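Local atomic coordinates of TetR-family transcriptional regulator (Streptomyces coelicolor, PDB entry 2G7L), a protein that probably regulates transcription as a TetR-family dimer, binding DNA through a helix-turn-helix domain and, as in relatives, perhaps sensing a small molecule with its C-terminal domain. Residues A[98-103]-A[122-127]; A[181-186]-A[200-205]; A[25-30]-A[46-51]. All coordinates share one frame; numbering follows the deposited sequence. Where two conformers were deposited one is given.

Interaction 1 of 3, residues A[98-103]-A[122-127]; sequences TSYTLV and ENYLRL
The aromatic ring of Y100 is met obliquely by methyl CD2 of L127, which lies 3.4 Å from Y100 CD1 and 3.7 Å from Y100 CE1. The second flat group, the ring of Y124, receives the phenol oxygen of Y100 at its edge and near its plane, with Y100 OH 4.3 Å from Y124 CE1. The methyl sits close on the Y100 ring, while the tyrosine pair is a looser approach; no hydrogen bond joins the two segments. That phenol oxygen has its polar partner elsewhere: Y100 OH is hydrogen-bonded to T157 OG1 on helix 142-161, which ties down the far end of the ring. Y100 and L127 both carry CG opposite the backbone nitrogen (chi1 172° and 180°), which sends each side chain out toward the facing helix, where the two cross at about a right angle. Their CA atoms, 8.4 Å apart, are the nearest pair of the two segments, and the contact is small, with 121 Å² buried in total. All three touching residues are buried, and L153 of helix 142-161 packs against each of them. Helices 89-106, 122-136 and 142-161 thus meet around Y100, apolar helix-on-helix packing of the kind that builds the all-helical C-terminal domain of TetR-family regulators.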
ATOM      1  N   THR A  98       9.347  -4.665 -12.255  1.00 49.75           N
ATOM      2  CA  THR A  98      10.404  -3.711 -11.927  1.00 51.41           C
ATOM      3  C   THR A  98      10.249  -2.361 -12.627  1.00 52.62           C
ATOM      4  O   THR A  98      10.365  -1.303 -11.984  1.00 55.56           O
ATOM      5  CB  THR A  98      11.803  -4.350 -12.196  1.00 51.48           C
ATOM      6  OG1 THR A  98      11.901  -5.503 -11.378  1.00 49.70           O
ATOM      7  CG2 THR A  98      12.960  -3.437 -11.859  1.00 51.19           C
ATOM      8  N   SER A  99       9.986  -2.368 -13.927  1.00 53.31           N
ATOM      9  CA  SER A  99       9.831  -1.100 -14.610  1.00 52.88           C
ATOM     10  C   SER A  99       8.567  -0.411 -14.196  1.00 52.20           C
ATOM     11  O   SER A  99       8.612   0.790 -14.026  1.00 53.64           O
ATOM     12  CB  SER A  99      10.039  -1.186 -16.141  1.00 54.35           C
ATOM     13  OG  SER A  99       9.288  -2.201 -16.757  1.00 55.94           O
ATOM     14  N   TYR A 100       7.465  -1.127 -13.955  1.00 51.33           N
ATOM     15  CA  TYR A 100       6.319  -0.497 -13.287  1.00 51.05           C
ATOM     16  C   TYR A 100       6.749   0.181 -12.005  1.00 51.95           C
ATOM     17  O   TYR A 100       6.505   1.383 -11.807  1.00 52.43           O
ATOM     18  CB  TYR A 100       5.240  -1.515 -13.019  1.00 51.63           C
ATOM     19  CG  TYR A 100       4.078  -1.040 -12.177  1.00 52.39           C
ATOM     20  CD1 TYR A 100       3.077  -0.237 -12.732  1.00 51.99           C
ATOM     21  CD2 TYR A 100       3.921  -1.456 -10.825  1.00 52.30           C
ATOM     22  CE1 TYR A 100       1.973   0.184 -11.992  1.00 49.18           C
ATOM     23  CE2 TYR A 100       2.794  -1.058 -10.083  1.00 49.07           C
ATOM     24  CZ  TYR A 100       1.834  -0.231 -10.673  1.00 51.54           C
ATOM     25  OH  TYR A 100       0.724   0.187  -9.986  1.00 51.76           O
ATOM     26  N   THR A 101       7.457  -0.556 -11.145  1.00 52.92           N
ATOM     27  CA  THR A 101       7.923  -0.044  -9.854  1.00 53.59           C
ATOM     28  C   THR A 101       8.831   1.196  -9.982  1.00 53.58           C
ATOM     29  O   THR A 101       8.711   2.131  -9.207  1.00 52.81           O
ATOM     30  CB  THR A 101       8.651  -1.160  -9.024  1.00 53.71           C
ATOM     31  OG1 THR A 101       7.741  -2.236  -8.794  1.00 53.39           O
ATOM     32  CG2 THR A 101       9.077  -0.636  -7.673  1.00 56.20           C
ATOM     33  N   LEU A 102       9.736   1.172 -10.955  1.00 54.68           N
ATOM     34  CA  LEU A 102      10.629   2.302 -11.201  1.00 54.79           C
ATOM     35  C   LEU A 102       9.859   3.552 -11.645  1.00 53.52           C
ATOM     36  O   LEU A 102      10.229   4.636 -11.267  1.00 52.79           O
ATOM     37  CB  LEU A 102      11.675   1.922 -12.259  1.00 56.19           C
ATOM     38  CG  LEU A 102      12.772   1.004 -11.692  1.00 58.89           C
ATOM     39  CD1 LEU A 102      13.480   0.277 -12.817  1.00 61.30           C
ATOM     40  CD2 LEU A 102      13.760   1.732 -10.771  1.00 59.07           C
ATOM     41  N   VAL A 103       8.777   3.411 -12.399  1.00 52.42           N
ATOM     42  CA  VAL A 103       7.953   4.622 -12.604  1.00 53.69           C
ATOM     43  C   VAL A 103       7.286   5.116 -11.332  1.00 52.63           C
ATOM     44  O   VAL A 103       7.295   6.287 -11.066  1.00 54.10           O
ATOM     45  CB  VAL A 103       7.066   4.688 -13.930  1.00 53.69           C
ATOM     46  CG1 VAL A 103       7.041   3.409 -14.743  1.00 54.58           C
ATOM     47  CG2 VAL A 103       5.680   5.369 -13.760  1.00 54.62           C
ATOM     48  N   GLU A 122      -5.573   2.904 -21.239  0.50 51.79           N
ATOM     49  CA  GLU A 122      -5.041   1.862 -22.124  0.50 51.67           C
ATOM     50  C   GLU A 122      -3.719   1.241 -21.688  0.50 50.60           C
ATOM     51  O   GLU A 122      -3.501   0.037 -21.878  0.50 49.82           O
ATOM     52  CB  GLU A 122      -4.927   2.321 -23.604  0.50 52.00           C
ATOM     53  CG  GLU A 122      -4.813   1.099 -24.573  0.50 54.43           C
ATOM     54  CD  GLU A 122      -5.709  -0.117 -24.148  0.50 57.26           C
ATOM     55  OE1 GLU A 122      -6.963  -0.017 -24.250  0.50 59.09           O
ATOM     56  OE2 GLU A 122      -5.159  -1.177 -23.726  0.50 56.01           O
ATOM     57  N   ASN A 123      -2.838   2.069 -21.151  1.00 49.69           N
ATOM     58  CA  ASN A 123      -1.519   1.632 -20.772  1.00 50.98           C
ATOM     59  C   ASN A 123      -1.565   0.666 -19.561  1.00 51.57           C
ATOM     60  O   ASN A 123      -0.737  -0.253 -19.461  1.00 52.48           O
ATOM     61  CB  ASN A 123      -0.646   2.834 -20.471  1.00 51.01           C
ATOM     62  CG  ASN A 123      -0.321   3.671 -21.748  1.00 56.09           C
ATOM     63  OD1 ASN A 123      -0.068   3.109 -22.808  1.00 60.02           O
ATOM     64  ND2 ASN A 123      -0.261   4.996 -21.609  1.00 50.91           N
ATOM     65  N   TYR A 124      -2.542   0.872 -18.673  1.00 50.84           N
ATOM     66  CA  TYR A 124      -2.666   0.082 -17.457  1.00 50.14           C
ATOM     67  C   TYR A 124      -3.298  -1.226 -17.853  1.00 50.05           C
ATOM     68  O   TYR A 124      -2.815  -2.286 -17.448  1.00 48.78           O
ATOM     69  CB  TYR A 124      -3.499   0.772 -16.350  1.00 49.16           C
ATOM     70  CG  TYR A 124      -3.443   0.032 -14.989  1.00 47.26           C
ATOM     71  CD1 TYR A 124      -2.289   0.055 -14.218  1.00 48.60           C
ATOM     72  CD2 TYR A 124      -4.525  -0.663 -14.500  1.00 47.49           C
ATOM     73  CE1 TYR A 124      -2.213  -0.615 -12.955  1.00 49.64           C
ATOM     74  CE2 TYR A 124      -4.470  -1.335 -13.234  1.00 45.54           C
ATOM     75  CZ  TYR A 124      -3.292  -1.301 -12.482  1.00 45.97           C
ATOM     76  OH  TYR A 124      -3.174  -1.939 -11.220  1.00 51.67           O
ATOM     77  N   LEU A 125      -4.370  -1.161 -18.639  1.00 49.27           N
ATOM     78  CA  LEU A 125      -4.948  -2.372 -19.224  1.00 50.54           C
ATOM     79  C   LEU A 125      -3.914  -3.215 -20.018  1.00 50.31           C
ATOM     80  O   LEU A 125      -3.996  -4.439 -20.014  1.00 49.68           O
ATOM     81  CB  LEU A 125      -6.162  -2.007 -20.110  1.00 51.47           C
ATOM     82  CG  LEU A 125      -7.523  -2.165 -19.418  1.00 54.02           C
ATOM     83  CD1 LEU A 125      -7.549  -1.393 -18.091  1.00 57.28           C
ATOM     84  CD2 LEU A 125      -8.594  -1.662 -20.374  1.00 56.69           C
ATOM     85  N   ARG A 126      -2.954  -2.561 -20.672  1.00 49.96           N
ATOM     86  CA  ARG A 126      -1.866  -3.265 -21.336  1.00 52.56           C
ATOM     87  C   ARG A 126      -0.835  -3.889 -20.389  1.00 50.93           C
ATOM     88  O   ARG A 126      -0.337  -5.002 -20.639  1.00 47.83           O
ATOM     89  CB  ARG A 126      -1.131  -2.371 -22.358  1.00 52.07           C
ATOM     90  CG  ARG A 126      -1.898  -2.273 -23.738  1.00 57.06           C
ATOM     91  CD  ARG A 126      -1.092  -1.429 -24.755  1.00 57.72           C
ATOM     92  NE  ARG A 126      -0.165  -0.506 -24.089  1.00 68.40           N
ATOM     93  CZ  ARG A 126       1.172  -0.559 -24.157  1.00 72.50           C
ATOM     94  NH1 ARG A 126       1.770  -1.511 -24.890  1.00 73.17           N
ATOM     95  NH2 ARG A 126       1.913   0.347 -23.479  1.00 71.71           N
ATOM     96  N   LEU A 127      -0.449  -3.125 -19.361  1.00 50.77           N
ATOM     97  CA  LEU A 127       0.305  -3.687 -18.236  1.00 49.42           C
ATOM     98  C   LEU A 127      -0.397  -4.871 -17.652  1.00 48.22           C
ATOM     99  O   LEU A 127       0.217  -5.900 -17.530  1.00 49.78           O
ATOM    100  CB  LEU A 127       0.544  -2.659 -17.137  1.00 50.76           C
ATOM    101  CG  LEU A 127       1.330  -3.163 -15.907  1.00 49.67           C
ATOM    102  CD1 LEU A 127       2.832  -3.210 -16.210  1.00 48.75           C
ATOM    103  CD2 LEU A 127       1.061  -2.116 -14.806  1.00 46.83           C
TER

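Interaction 2 of 3, residues A[181-186]-A[200-205]; sequences RALRDA and LLVAGS
This is a small apolar contact, bordered by the charged end of R184, between helix 178-185 and the loop that leads from helix 192-197 into helix 206-223, at the periphery of the C-terminal domain. It buries 178 Å² in total, and no hydrogen bond crosses it. V202 is central, turning its two methyl groups to different partners. Methyl CG1 faces L183, lying 4.1 Å from L183 CD2, and the two side chains run past each other in opposite directions. Methyl CG2 lies over one face of the R184 guanidinium, 3.7 Å above its plane and displaced toward the rim, with V202 CG2 3.8 Å from R184 CZ. A bend in the arginine chain at chi3 (105°) helps bring that flat group across to the valine. L201 adds a third apolar surface: its CD2 is 4.1 Å from L183 CG, and the two leucines cross at about a right angle. I194 of helix 192-197 touches both leucines, while L125 of the second subunit packs on L183 and L132 of that subunit on L201. With V202 cut back to an alanine, both methyls go, which is likely to open a gap beside L183 and leave the R184 guanidinium freer to turn. Cohesion here probably rests mainly on dispersion and burial of apolar surface, and R184 contributes through the flat surface of its charged group, whose N-H groups bond to nothing in the facing segment.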
ATOM      1  N   ARG A 181      14.290   3.411  14.650  1.00 59.44           N
ATOM      2  CA  ARG A 181      14.902   3.788  15.950  1.00 60.91           C
ATOM      3  C   ARG A 181      14.263   3.020  17.130  1.00 59.66           C
ATOM      4  O   ARG A 181      14.987   2.430  17.958  1.00 59.96           O
ATOM      5  CB  ARG A 181      14.846   5.309  16.183  1.00 60.29           C
ATOM      6  CG  ARG A 181      15.732   6.094  15.190  1.00 64.54           C
ATOM      7  CD  ARG A 181      15.950   7.597  15.499  1.00 65.25           C
ATOM      8  NE  ARG A 181      14.737   8.408  15.346  1.00 71.70           N
ATOM      9  CZ  ARG A 181      14.275   8.873  14.177  1.00 72.84           C
ATOM     10  NH1 ARG A 181      14.912   8.584  13.028  1.00 72.33           N
ATOM     11  NH2 ARG A 181      13.154   9.614  14.161  1.00 71.39           N
ATOM     12  N   ALA A 182      12.928   2.995  17.173  1.00 58.32           N
ATOM     13  CA  ALA A 182      12.190   2.350  18.249  1.00 57.68           C
ATOM     14  C   ALA A 182      12.457   0.839  18.315  1.00 58.72           C
ATOM     15  O   ALA A 182      12.447   0.242  19.412  1.00 58.87           O
ATOM     16  CB  ALA A 182      10.701   2.645  18.130  1.00 55.89           C
ATOM     17  N   LEU A 183      12.684   0.230  17.147  1.00 59.29           N
ATOM     18  CA  LEU A 183      12.994  -1.191  17.036  1.00 60.77           C
ATOM     19  C   LEU A 183      14.423  -1.448  17.539  1.00 63.13           C
ATOM     20  O   LEU A 183      14.618  -2.362  18.348  1.00 62.92           O
ATOM     21  CB  LEU A 183      12.816  -1.714  15.606  1.00 59.48           C
ATOM     22  CG  LEU A 183      11.548  -2.422  15.053  1.00 58.12           C
ATOM     23  CD1 LEU A 183      10.412  -2.859  16.064  1.00 52.94           C
ATOM     24  CD2 LEU A 183      10.984  -1.833  13.787  1.00 58.10           C
ATOM     25  N   ARG A 184      15.398  -0.648  17.084  1.00 65.16           N
ATOM     26  CA  ARG A 184      16.764  -0.715  17.638  1.00 69.26           C
ATOM     27  C   ARG A 184      16.843  -0.538  19.201  1.00 69.95           C
ATOM     28  O   ARG A 184      17.745  -1.092  19.838  1.00 71.36           O
ATOM     29  CB  ARG A 184      17.730   0.247  16.913  1.00 68.53           C
ATOM     30  CG  ARG A 184      17.588   0.244  15.403  1.00 70.09           C
ATOM     31  CD  ARG A 184      18.736   0.929  14.649  1.00 71.16           C
ATOM     32  NE  ARG A 184      19.605  -0.083  14.039  1.00 78.98           N
ATOM     33  CZ  ARG A 184      19.873  -0.216  12.734  1.00 81.11           C
ATOM     34  NH1 ARG A 184      19.380   0.635  11.836  1.00 82.16           N
ATOM     35  NH2 ARG A 184      20.673  -1.203  12.327  1.00 81.88           N
ATOM     36  N   ASP A 185      15.888   0.190  19.787  1.00 70.83           N
ATOM     37  CA  ASP A 185      15.866   0.562  21.214  1.00 72.08           C
ATOM     38  C   ASP A 185      14.981  -0.316  22.079  1.00 73.26           C
ATOM     39  O   ASP A 185      15.082  -0.238  23.324  1.00 72.60           O
ATOM     40  CB  ASP A 185      15.311   1.983  21.425  1.00 72.68           C
ATOM     41  CG  ASP A 185      16.236   3.056  20.937  1.00 76.13           C
ATOM     42  OD1 ASP A 185      17.479   2.878  21.018  1.00 80.24           O
ATOM     43  OD2 ASP A 185      15.710   4.101  20.488  1.00 79.80           O
ATOM     44  N   ALA A 186      14.063  -1.069  21.447  1.00 73.38           N
ATOM     45  CA  ALA A 186      13.270  -2.079  22.158  1.00 73.41           C
ATOM     46  C   ALA A 186      14.223  -2.901  23.028  1.00 73.81           C
ATOM     47  O   ALA A 186      15.338  -3.241  22.609  1.00 73.38           O
ATOM     48  CB  ALA A 186      12.495  -2.984  21.193  1.00 72.76           C
ATOM     49  N   LEU A 200      18.200  -7.855  11.002  1.00 55.96           N
ATOM     50  CA  LEU A 200      17.500  -8.126   9.731  1.00 55.95           C
ATOM     51  C   LEU A 200      16.097  -7.509   9.664  1.00 54.00           C
ATOM     52  O   LEU A 200      15.610  -7.207   8.568  1.00 54.81           O
ATOM     53  CB  LEU A 200      17.430  -9.641   9.402  1.00 56.31           C
ATOM     54  CG  LEU A 200      18.638 -10.281   8.715  1.00 60.55           C
ATOM     55  CD1 LEU A 200      18.378 -11.755   8.454  1.00 62.63           C
ATOM     56  CD2 LEU A 200      19.011  -9.586   7.419  1.00 63.26           C
ATOM     57  N   LEU A 201      15.449  -7.335  10.812  1.00 52.38           N
ATOM     58  CA  LEU A 201      14.111  -6.755  10.862  1.00 51.71           C
ATOM     59  C   LEU A 201      14.120  -5.346  10.180  1.00 52.46           C
ATOM     60  O   LEU A 201      13.157  -4.926   9.542  1.00 50.32           O
ATOM     61  CB  LEU A 201      13.666  -6.681  12.302  1.00 51.34           C
ATOM     62  CG  LEU A 201      12.274  -6.176  12.646  1.00 52.22           C
ATOM     63  CD1 LEU A 201      11.329  -6.942  11.775  1.00 55.38           C
ATOM     64  CD2 LEU A 201      11.942  -6.357  14.129  1.00 49.57           C
ATOM     65  N   VAL A 202      15.251  -4.655  10.280  1.00 53.56           N
ATOM     66  CA  VAL A 202      15.396  -3.329   9.644  1.00 55.21           C
ATOM     67  C   VAL A 202      16.458  -3.287   8.508  1.00 55.99           C
ATOM     68  O   VAL A 202      16.708  -2.239   7.933  1.00 57.78           O
ATOM     69  CB  VAL A 202      15.626  -2.215  10.739  1.00 55.32           C
ATOM     70  CG1 VAL A 202      14.583  -2.355  11.861  1.00 52.55           C
ATOM     71  CG2 VAL A 202      17.031  -2.350  11.363  1.00 54.63           C
ATOM     72  N   ALA A 203      17.047  -4.421   8.154  1.00 56.37           N
ATOM     73  CA  ALA A 203      18.030  -4.455   7.058  1.00 56.10           C
ATOM     74  C   ALA A 203      17.499  -4.649   5.608  1.00 55.91           C
ATOM     75  O   ALA A 203      16.332  -5.075   5.367  1.00 55.05           O
ATOM     76  CB  ALA A 203      19.171  -5.446   7.382  1.00 56.87           C
ATOM     77  N   GLY A 204      18.375  -4.287   4.669  1.00 55.88           N
ATOM     78  CA  GLY A 204      18.150  -4.421   3.228  1.00 57.27           C
ATOM     79  C   GLY A 204      17.682  -3.167   2.512  1.00 58.58           C
ATOM     80  O   GLY A 204      16.900  -2.373   3.064  1.00 59.08           O
ATOM     81  N   SER A 205      18.150  -3.006   1.274  1.00 59.83           N
ATOM     82  CA  SER A 205      17.693  -1.956   0.344  1.00 60.27           C
ATOM     83  C   SER A 205      16.246  -2.189  -0.047  1.00 60.59           C
ATOM     84  O   SER A 205      15.748  -3.292   0.085  1.00 60.11           O
ATOM     85  CB  SER A 205      18.564  -1.959  -0.907  1.00 61.65           C
ATOM     86  OG  SER A 205      18.484  -3.182  -1.675  1.00 61.44           O
TER

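Interaction 3 of 3, residues A[25-30]-A[46-51]; sequences VDTAVA and AQELDT
The contact belongs to the N-terminal helix-turn-helix domain of the TetR family, where helix 21-35 lies against the end of helix 42-48 and the turn that follows it. T27 is the one residue of 25-30 that reaches across, and it meets E48 and L49; the CA atoms of T27 and E48, 7.9 Å apart, are the nearest pair. Its two branches are used differently. Methyl CG2, set opposite the backbone nitrogen, lies 3.7 Å from E48 CG, so it rests on the aliphatic part of the glutamate. E48 bends at chi2 (71°) beyond that carbon, and its carboxylate oxygen OE1 makes a long, weak ion pair with R44. Hydroxyl OG1 of T27 lies 3.5 Å from L49 CD2, a contact of oxygen with methyl; the hydroxyl's hydrogen bond is to the carbonyl oxygen of W23, one turn earlier in its own helix. The same leucine methyl is 4.1 Å from T27 CG2 and so touches both branches of the threonine. L49 is buried, with W23 and I24 of helix 21-35 and L56 of helix 53-56 also against it. It stands at the helix end: L49 is the first residue to leave helical angles, and D50, with positive phi (51°), is the C-prime residue of a Schellman motif in which T51 N bonds to A46 O at 2.9 Å and D50 N to Q47 O at 3.2 Å. Helix 42-48, the turn and helix 53-56 fit the helix-turn-helix of TetR-family DNA-binding domains, with helix 21-35 packed against it.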
ATOM      1  N   VAL A  25      -6.135  15.388 -19.592  1.00 47.18           N
ATOM      2  CA  VAL A  25      -5.018  14.639 -18.984  1.00 46.90           C
ATOM      3  C   VAL A  25      -3.688  15.037 -19.553  1.00 47.63           C
ATOM      4  O   VAL A  25      -2.688  15.117 -18.820  1.00 47.76           O
ATOM      5  CB  VAL A  25      -5.291  13.044 -18.664  1.00 48.34           C
ATOM      6  CG1 VAL A  25      -6.642  12.529 -19.092  1.00 45.50           C
ATOM      7  CG2 VAL A  25      -4.133  12.112 -19.002  1.00 46.65           C
ATOM      8  N   ASP A  26      -3.666  15.385 -20.850  1.00 48.87           N
ATOM      9  CA  ASP A  26      -2.397  15.824 -21.495  1.00 49.72           C
ATOM     10  C   ASP A  26      -1.950  17.105 -20.811  1.00 48.55           C
ATOM     11  O   ASP A  26      -0.756  17.321 -20.637  1.00 47.26           O
ATOM     12  CB  ASP A  26      -2.520  16.024 -23.055  1.00 50.09           C
ATOM     13  CG  ASP A  26      -2.692  14.667 -23.856  1.00 55.89           C
ATOM     14  OD1 ASP A  26      -2.566  13.553 -23.226  1.00 54.66           O
ATOM     15  OD2 ASP A  26      -2.901  14.714 -25.122  1.00 54.24           O
ATOM     16  N   THR A  27      -2.922  17.953 -20.453  1.00 48.90           N
ATOM     17  CA  THR A  27      -2.684  19.206 -19.706  1.00 49.08           C
ATOM     18  C   THR A  27      -2.164  18.946 -18.269  1.00 49.27           C
ATOM     19  O   THR A  27      -1.177  19.567 -17.827  1.00 48.72           O
ATOM     20  CB  THR A  27      -3.988  20.054 -19.642  1.00 49.86           C
ATOM     21  OG1 THR A  27      -4.452  20.292 -20.969  1.00 52.28           O
ATOM     22  CG2 THR A  27      -3.744  21.401 -19.015  1.00 50.00           C
ATOM     23  N   ALA A  28      -2.837  18.027 -17.551  1.00 48.79           N
ATOM     24  CA  ALA A  28      -2.366  17.567 -16.228  1.00 48.73           C
ATOM     25  C   ALA A  28      -0.925  17.110 -16.304  1.00 49.13           C
ATOM     26  O   ALA A  28      -0.151  17.439 -15.431  1.00 49.67           O
ATOM     27  CB  ALA A  28      -3.246  16.445 -15.690  1.00 48.70           C
ATOM     28  N   VAL A  29      -0.570  16.353 -17.349  1.00 49.88           N
ATOM     29  CA  VAL A  29       0.768  15.820 -17.484  1.00 50.84           C
ATOM     30  C   VAL A  29       1.760  16.955 -17.631  1.00 52.92           C
ATOM     31  O   VAL A  29       2.820  16.963 -16.972  1.00 52.97           O
ATOM     32  CB  VAL A  29       0.901  14.854 -18.694  1.00 52.20           C
ATOM     33  CG1 VAL A  29       2.398  14.487 -18.938  1.00 52.19           C
ATOM     34  CG2 VAL A  29       0.100  13.538 -18.473  1.00 48.84           C
ATOM     35  N   ALA A  30       1.448  17.893 -18.541  1.00 52.79           N
ATOM     36  CA  ALA A  30       2.290  19.060 -18.785  1.00 53.26           C
ATOM     37  C   ALA A  30       2.404  19.907 -17.534  1.00 53.92           C
ATOM     38  O   ALA A  30       3.486  20.316 -17.197  1.00 53.82           O
ATOM     39  CB  ALA A  30       1.715  19.926 -20.005  1.00 52.59           C
ATOM     40  N   ALA A  46      -8.876  23.533 -14.405  1.00 63.90           N
ATOM     41  CA  ALA A  46     -10.016  24.315 -14.929  1.00 65.91           C
ATOM     42  C   ALA A  46      -9.548  25.704 -15.394  1.00 67.02           C
ATOM     43  O   ALA A  46      -9.912  26.188 -16.477  1.00 68.30           O
ATOM     44  CB  ALA A  46     -11.092  24.428 -13.860  1.00 65.77           C
ATOM     45  N   GLN A  47      -8.692  26.312 -14.594  1.00 68.32           N
ATOM     46  CA  GLN A  47      -8.104  27.590 -14.931  1.00 70.04           C
ATOM     47  C   GLN A  47      -7.250  27.420 -16.161  1.00 70.09           C
ATOM     48  O   GLN A  47      -7.310  28.222 -17.069  1.00 70.34           O
ATOM     49  CB  GLN A  47      -7.246  28.092 -13.772  1.00 70.78           C
ATOM     50  CG  GLN A  47      -6.650  29.492 -13.950  1.00 75.09           C
ATOM     51  CD  GLN A  47      -5.176  29.558 -13.531  1.00 79.74           C
ATOM     52  OE1 GLN A  47      -4.283  29.671 -14.392  1.00 81.63           O
ATOM     53  NE2 GLN A  47      -4.908  29.459 -12.208  1.00 79.23           N
ATOM     54  N   GLU A  48      -6.449  26.367 -16.206  1.00 70.45           N
ATOM     55  CA  GLU A  48      -5.557  26.168 -17.333  1.00 70.91           C
ATOM     56  C   GLU A  48      -6.326  25.916 -18.643  1.00 71.03           C
ATOM     57  O   GLU A  48      -5.849  26.225 -19.733  1.00 70.99           O
ATOM     58  CB  GLU A  48      -4.584  25.033 -17.031  1.00 71.03           C
ATOM     59  CG  GLU A  48      -3.410  24.970 -17.970  1.00 73.72           C
ATOM     60  CD  GLU A  48      -2.404  26.106 -17.771  1.00 76.97           C
ATOM     61  OE1 GLU A  48      -2.545  26.927 -16.835  1.00 76.64           O
ATOM     62  OE2 GLU A  48      -1.439  26.157 -18.564  1.00 79.63           O
ATOM     63  N   LEU A  49      -7.534  25.383 -18.542  1.00 71.75           N
ATOM     64  CA  LEU A  49      -8.319  25.107 -19.733  1.00 72.62           C
ATOM     65  C   LEU A  49      -9.401  26.176 -20.027  1.00 74.13           C
ATOM     66  O   LEU A  49     -10.270  25.956 -20.886  1.00 74.06           O
ATOM     67  CB  LEU A  49      -8.941  23.714 -19.629  1.00 71.45           C
ATOM     68  CG  LEU A  49      -7.896  22.592 -19.529  1.00 70.80           C
ATOM     69  CD1 LEU A  49      -8.509  21.272 -19.062  1.00 68.95           C
ATOM     70  CD2 LEU A  49      -7.227  22.421 -20.850  1.00 68.98           C
ATOM     71  N   ASP A  50      -9.345  27.312 -19.316  1.00 75.29           N
ATOM     72  CA  ASP A  50     -10.343  28.397 -19.444  1.00 76.40           C
ATOM     73  C   ASP A  50     -11.784  27.874 -19.308  1.00 75.93           C
ATOM     74  O   ASP A  50     -12.636  28.204 -20.112  1.00 76.48           O
ATOM     75  CB  ASP A  50     -10.175  29.173 -20.764  1.00 76.99           C
ATOM     76  CG  ASP A  50      -8.706  29.662 -21.013  1.00 81.97           C
ATOM     77  OD1 ASP A  50      -8.281  29.685 -22.206  1.00 86.99           O
ATOM     78  OD2 ASP A  50      -7.972  30.025 -20.046  1.00 84.46           O
ATOM     79  N   THR A  51     -12.028  27.050 -18.290  1.00 75.50           N
ATOM     80  CA  THR A  51     -13.351  26.489 -17.977  1.00 74.54           C
ATOM     81  C   THR A  51     -13.492  26.316 -16.427  1.00 73.92           C
ATOM     82  O   THR A  51     -12.571  26.685 -15.669  1.00 72.94           O
ATOM     83  CB  THR A  51     -13.561  25.154 -18.741  1.00 74.43           C
ATOM     84  OG1 THR A  51     -14.894  24.672 -18.539  1.00 76.54           O
ATOM     85  CG2 THR A  51     -12.580  24.099 -18.283  1.00 73.74           C
TER

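Overall arrangement
Along the chain the contacts come in series: interaction 3 closes first, then interaction 1, then interaction 2. Interaction 3 lies in the helix-turn-helix region, whereas interactions 1 and 2 belong to the C-terminal domain. Interaction 1 is the most central, its centre about 8 Å from that of the chain; interactions 2 and 3 lie about 25 and 24 Å out, on opposite sides, with centres about 44 Å apart. Centres of interactions 1 and 3 are about 24 Å apart, those of 1 and 2 about 31 Å, and none touch. Helix 63-74 packs beside both interactions 1 and 3, linking head to body. Interactions 1 and 2 both reach the second subunit, consistent with a dimer assembled through the C-terminal domain.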